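Local coordinates for capsule biosynthesis protein capD (Bacillus anthracis, PDB 3G9K), which cleaves the poly-gamma-D-glutamate capsule and transfers it to the side-chain amino group of meso-diaminopimelic acid in peptidoglycan, at the interface of chains A and B. Numbering follows the deposited sequence. Chains: chain A, Capsule biosynthesis protein capD; chain B, Capsule biosynthesis protein capD.

The two contacts join the polypeptides cut from one CapD precursor, and the centres of their C-alpha atoms lie about 26 Å apart. They share no residue or secondary-structure element. Contact 1 pairs strand 22-25 of chain A with strand 172-175 of chain B; contact 2 sets the 3-10 turn 257-260 and helix 264-284 of chain A against helix 82-94 of chain B. Early and late segments of chain A thus each dock on chain B, as expected for one folding unit. B:Gly78 to B:Arg81, which bind the capsule polymer, run directly into helix 82-94, and B:Arg169, also capsule-binding, lies three residues before B:Thr172.

Contact 1: the interface of chains A and B. Residues chain A 23-25, 28, 31; chain B 171-173.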
ATOM      1  N   VAL A  23      -8.388  12.367   4.300  1.00 17.48           N
ATOM      2  CA  VAL A  23      -7.932  10.976   4.394  1.00 16.76           C
ATOM      3  C   VAL A  23      -8.531  10.153   3.254  1.00 16.75           C
ATOM      4  O   VAL A  23      -9.738  10.244   2.969  1.00 17.82           O
ATOM      5  CB  VAL A  23      -8.387  10.321   5.737  1.00 15.99           C
ATOM      6  CG1 VAL A  23      -7.846   8.871   5.877  1.00 14.90           C
ATOM      7  CG2 VAL A  23      -7.977  11.198   6.930  1.00 16.51           C
ATOM      8  N   SER A  24      -7.718   9.284   2.646  1.00 15.96           N
ATOM      9  CA  SER A  24      -8.214   8.338   1.635  1.00 15.97           C
ATOM     10  C   SER A  24      -7.676   6.972   2.027  1.00 14.92           C
ATOM     11  O   SER A  24      -6.466   6.825   2.139  1.00 14.02           O
ATOM     12  CB  SER A  24      -7.759   8.738   0.230  1.00 16.08           C
ATOM     13  OG  SER A  24      -8.165   7.787  -0.746  1.00 16.83           O
ATOM     14  N   ALA A  25      -8.566   6.029   2.290  1.00 14.85           N
ATOM     15  CA  ALA A  25      -8.192   4.660   2.770  1.00 15.36           C
ATOM     16  C   ALA A  25      -9.206   3.571   2.340  1.00 15.87           C
ATOM     17  O   ALA A  25     -10.363   3.875   1.995  1.00 16.56           O
ATOM     18  CB  ALA A  25      -8.015   4.630   4.308  1.00 15.86           C
ATOM     19  N   PRO A  28     -13.749   2.334   5.552  1.00 19.44           N
ATOM     20  CA  PRO A  28     -14.423   3.528   6.102  1.00 19.14           C
ATOM     21  C   PRO A  28     -14.143   3.841   7.579  1.00 18.82           C
ATOM     22  O   PRO A  28     -14.257   4.985   7.961  1.00 18.55           O
ATOM     23  CB  PRO A  28     -15.920   3.222   5.888  1.00 20.00           C
ATOM     24  CG  PRO A  28     -15.991   1.777   5.770  1.00 21.61           C
ATOM     25  CD  PRO A  28     -14.731   1.400   4.997  1.00 20.24           C
ATOM     26  N   VAL A  31     -10.834   5.686   7.513  1.00 18.14           N
ATOM     27  CA  VAL A  31     -11.134   7.063   7.087  1.00 18.05           C
ATOM     28  C   VAL A  31     -11.676   7.844   8.286  1.00 17.92           C
ATOM     29  O   VAL A  31     -11.183   8.892   8.622  1.00 17.33           O
ATOM     30  CB  VAL A  31     -12.116   7.148   5.906  1.00 18.30           C
ATOM     31  CG1 VAL A  31     -12.429   8.657   5.516  1.00 17.41           C
ATOM     32  CG2 VAL A  31     -11.604   6.349   4.675  1.00 16.37           C
TER
ATOM     33  N   GLY B 171     -12.718   1.335  -1.257  1.00 20.51           N
ATOM     34  CA  GLY B 171     -12.003   2.523  -0.934  1.00 19.30           C
ATOM     35  C   GLY B 171     -12.883   3.748  -0.943  1.00 19.41           C
ATOM     36  O   GLY B 171     -13.782   3.872  -1.764  1.00 18.80           O
ATOM     37  N   THR B 172     -12.593   4.651  -0.027  1.00 19.40           N
ATOM     38  CA  THR B 172     -13.329   5.895   0.103  1.00 18.50           C
ATOM     39  C   THR B 172     -12.360   7.004   0.554  1.00 18.22           C
ATOM     40  O   THR B 172     -11.151   6.800   0.801  1.00 16.55           O
ATOM     41  CB  THR B 172     -14.526   5.759   1.154  1.00 18.76           C
ATOM     42  OG1 THR B 172     -14.025   5.462   2.447  1.00 18.83           O
ATOM     43  CG2 THR B 172     -15.522   4.699   0.739  1.00 20.31           C
ATOM     44  N   TRP B 173     -12.876   8.214   0.579  1.00 17.62           N
ATOM     45  CA  TRP B 173     -12.108   9.326   1.064  1.00 19.39           C
ATOM     46  C   TRP B 173     -13.041  10.398   1.632  1.00 20.63           C
ATOM     47  O   TRP B 173     -14.252  10.431   1.314  1.00 21.03           O
ATOM     48  CB  TRP B 173     -11.248   9.900  -0.050  1.00 19.85           C
ATOM     49  CG  TRP B 173     -12.096  10.569  -1.067  1.00 20.41           C
ATOM     50  CD1 TRP B 173     -12.740   9.974  -2.106  1.00 21.67           C
ATOM     51  CD2 TRP B 173     -12.442  11.977  -1.114  1.00 21.30           C
ATOM     52  NE1 TRP B 173     -13.458  10.933  -2.832  1.00 21.91           N
ATOM     53  CE2 TRP B 173     -13.308  12.156  -2.230  1.00 21.97           C
ATOM     54  CE3 TRP B 173     -12.096  13.101  -0.320  1.00 21.73           C
ATOM     55  CZ2 TRP B 173     -13.829  13.402  -2.585  1.00 21.96           C
ATOM     56  CZ3 TRP B 173     -12.618  14.343  -0.662  1.00 22.02           C
ATOM     57  CH2 TRP B 173     -13.492  14.480  -1.780  1.00 22.41           C
TER
HETATM   58  O   HOH W   1     -13.117   2.896   2.663  1.00 28.97           O
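An antiparallel strand pairing in the Ntn-hydrolase core of this gamma-glutamyltransferase family member joins A:Ala25 and A:Ser24 of strand 22-25 to B:Thr172 and B:Trp173 of strand 172-175. The register is set by two reciprocal backbone hydrogen bonds between A:Ala25 and B:Thr172. A:Ala25 N donates to B:Thr172 O over 3.1 Å with 148° at the hydrogen, while B:Thr172 N donates to A:Ala25 O, also over 3.1 Å, and is straighter at 173°. A:Ser24 and B:Trp173 form the neighbouring bridge, where the main chains are not hydrogen-bonded to each other and the side chains start close together: A:Ser24 CB meets B:Trp173 CB at 3.7 Å. The touching atom of B:Trp173 is its beta-carbon, from which the indole leads away.

On the other sheet face, toward helix 28-39, B:Thr172, which buries 40 Å² against chain A, points its side chain at that chain. With chi1 at 62°, its hydroxyl OG1 sits between the backbone N and the carbonyl carbon, whereas the methyl CG2 is turned opposite the carbonyl carbon. This rotation directs the hydroxyl to water 1, 2.7 Å from OG1. The same water lies 3.0 Å from A:Ala25 O, the carbonyl oxygen that already accepts from B:Thr172 N, and so two polar partners grip that oxygen, and the threonine is tied to A:Ala25 through its side chain as well as its backbone. A:Val31, in the first turn of helix 28-39, crosses the threonine side chain obliquely and touches it through one methyl, CG2, at 3.4 Å from B:Thr172 OG1. That methyl also rests 4.0 Å from A:Ala25 CB, which wedges it between the two paired residues. A:Pro28, at the start of the helix, borders the threonine hydroxyl more loosely.

Contact 2: the interface of chains A and B. Residues chain A 257, 261, 267, 271; chain B 87-88, 91-92.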
ATOM      1  N   VAL A 257       2.113   8.045 -25.355  1.00 38.07           N
ATOM      2  CA  VAL A 257       1.152   6.958 -25.487  1.00 37.68           C
ATOM      3  C   VAL A 257      -0.276   7.434 -25.311  1.00 37.42           C
ATOM      4  O   VAL A 257      -1.205   6.787 -25.787  1.00 37.60           O
ATOM      5  CB  VAL A 257       1.414   5.835 -24.486  1.00 37.71           C
ATOM      6  CG1 VAL A 257       2.720   5.170 -24.806  1.00 37.58           C
ATOM      7  CG2 VAL A 257       1.408   6.380 -23.052  1.00 36.83           C
ATOM      8  N   VAL A 261      -4.801   6.764 -26.582  1.00 40.14           N
ATOM      9  CA  VAL A 261      -5.650   6.287 -25.471  1.00 40.46           C
ATOM     10  C   VAL A 261      -7.038   5.783 -25.922  1.00 41.03           C
ATOM     11  O   VAL A 261      -7.622   4.895 -25.297  1.00 41.64           O
ATOM     12  CB  VAL A 261      -5.800   7.357 -24.344  1.00 40.70           C
ATOM     13  CG1 VAL A 261      -6.606   8.563 -24.825  1.00 39.14           C
ATOM     14  CG2 VAL A 261      -6.442   6.741 -23.109  1.00 39.99           C
ATOM     15  N   TYR A 267      -2.785   1.281 -27.328  1.00 32.07           N
ATOM     16  CA  TYR A 267      -2.493   1.752 -25.986  1.00 31.23           C
ATOM     17  C   TYR A 267      -1.916   0.608 -25.174  1.00 30.80           C
ATOM     18  O   TYR A 267      -0.860   0.764 -24.559  1.00 31.29           O
ATOM     19  CB  TYR A 267      -3.748   2.324 -25.304  1.00 31.39           C
ATOM     20  CG  TYR A 267      -3.445   3.147 -24.046  1.00 31.52           C
ATOM     21  CD1 TYR A 267      -2.781   4.372 -24.138  1.00 30.90           C
ATOM     22  CD2 TYR A 267      -3.838   2.708 -22.770  1.00 31.72           C
ATOM     23  CE1 TYR A 267      -2.501   5.140 -23.004  1.00 31.13           C
ATOM     24  CE2 TYR A 267      -3.565   3.480 -21.611  1.00 30.91           C
ATOM     25  CZ  TYR A 267      -2.887   4.687 -21.740  1.00 30.92           C
ATOM     26  OH  TYR A 267      -2.602   5.481 -20.630  1.00 29.76           O
HETATM   27  N   MSE A 271       1.894   0.135 -23.735  1.00 39.20           N
HETATM   28  CA  MSE A 271       2.080   0.044 -22.286  1.00 38.68           C
HETATM   29  C   MSE A 271       2.846  -1.225 -21.927  1.00 39.26           C
HETATM   30  O   MSE A 271       3.685  -1.214 -21.016  1.00 39.02           O
HETATM   31  CB  MSE A 271       0.737   0.096 -21.543  1.00 37.94           C
HETATM   32  CG  MSE A 271       0.199   1.504 -21.301  1.00 36.19           C
HETATM   33 SE   MSE A 271       1.458   2.646 -20.314  0.50 28.18          SE
HETATM   34  CE  MSE A 271       0.411   4.274 -20.320  1.00 32.68           C
TER
ATOM     35  N   THR B  87       0.536   3.567 -13.714  1.00 19.83           N
ATOM     36  CA  THR B  87       1.047   4.368 -14.840  1.00 19.86           C
ATOM     37  C   THR B  87      -0.044   4.881 -15.790  1.00 19.49           C
ATOM     38  O   THR B  87      -0.083   6.074 -16.026  1.00 20.93           O
ATOM     39  CB  THR B  87       2.184   3.648 -15.592  1.00 19.16           C
ATOM     40  OG1 THR B  87       3.274   3.500 -14.712  1.00 19.33           O
ATOM     41  CG2 THR B  87       2.633   4.413 -16.847  1.00 19.27           C
ATOM     42  N   PRO B  88      -0.938   3.999 -16.298  1.00 19.45           N
ATOM     43  CA  PRO B  88      -2.026   4.501 -17.135  1.00 19.61           C
ATOM     44  C   PRO B  88      -2.963   5.472 -16.374  1.00 19.37           C
ATOM     45  O   PRO B  88      -3.453   6.440 -16.945  1.00 19.60           O
ATOM     46  CB  PRO B  88      -2.751   3.234 -17.593  1.00 20.06           C
ATOM     47  CG  PRO B  88      -1.881   2.095 -17.272  1.00 20.38           C
ATOM     48  CD  PRO B  88      -0.995   2.535 -16.146  1.00 19.54           C
ATOM     49  N   ASP B  91      -0.997   8.760 -16.278  1.00 24.87           N
ATOM     50  CA  ASP B  91      -0.878   9.178 -17.698  1.00 24.77           C
ATOM     51  C   ASP B  91      -2.159   9.867 -18.167  1.00 25.16           C
ATOM     52  O   ASP B  91      -2.126  10.965 -18.712  1.00 25.24           O
ATOM     53  CB  ASP B  91      -0.621   7.968 -18.610  1.00 25.40           C
ATOM     54  CG  ASP B  91      -0.532   8.344 -20.083  1.00 25.52           C
ATOM     55  OD1 ASP B  91       0.359   9.154 -20.412  1.00 22.41           O
ATOM     56  OD2 ASP B  91      -1.351   7.844 -20.900  1.00 28.26           O
ATOM     57  N   LYS B  92      -3.293   9.224 -17.942  1.00 24.87           N
ATOM     58  CA  LYS B  92      -4.570   9.826 -18.317  1.00 25.19           C
ATOM     59  C   LYS B  92      -4.887  11.104 -17.509  1.00 24.88           C
ATOM     60  O   LYS B  92      -5.463  12.068 -18.044  1.00 24.84           O
ATOM     61  CB  LYS B  92      -5.694   8.796 -18.183  1.00 25.62           C
ATOM     62  CG  LYS B  92      -5.622   7.649 -19.196  1.00 26.13           C
ATOM     63  CD  LYS B  92      -6.724   6.628 -18.977  1.00 26.84           C
ATOM     64  CE  LYS B  92      -6.270   5.190 -19.270  1.00 29.40           C
ATOM     65  NZ  LYS B  92      -7.183   4.188 -18.630  1.00 28.40           N
TER
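A:Tyr267 and B:Asp91 approach from opposite directions in a helix-helix contact between the two chains of this gamma-glutamyltransferase family enzyme, helix 264-284 facing helix 82-94. The phenol hydroxyl A:Tyr267 OH donates a hydrogen bond of 2.7 Å to the carboxylate oxygen B:Asp91 OD2. That oxygen is met on its anti side, 21° out of the carboxylate plane, and lies in plane at the edge of the tyrosine ring. Ring and carboxylate are turned 27° against each other. The tyrosine reaches across because its CG stands opposite the backbone N (chi1 -165°), which sends the ring toward chain B.

Both faces of the ring are flanked from within chain A, which should restrict its tilt. A:Met271 CG, one helical turn on, lies 4.3 Å above one face, and A:Val261 CG2 lies 4.2 Å above the other, each offset toward the rim. B:Lys92 passes the rim of the ring on the A:Val261 side, its CE methylene 4.0 Å from A:Tyr267 CE2, so aliphatic carbon rather than the amine makes this contact.

Beyond its bend at chi2, A:Met271, a selenomethionine, brings its methyl CE to 4.0 Å from B:Pro88 CA, and its selenium packs on the methyl of B:Thr87. From the 3-10 turn, methyl A:Val257 CG2 borders the carboxylate, 3.8 Å from B:Asp91 OD2.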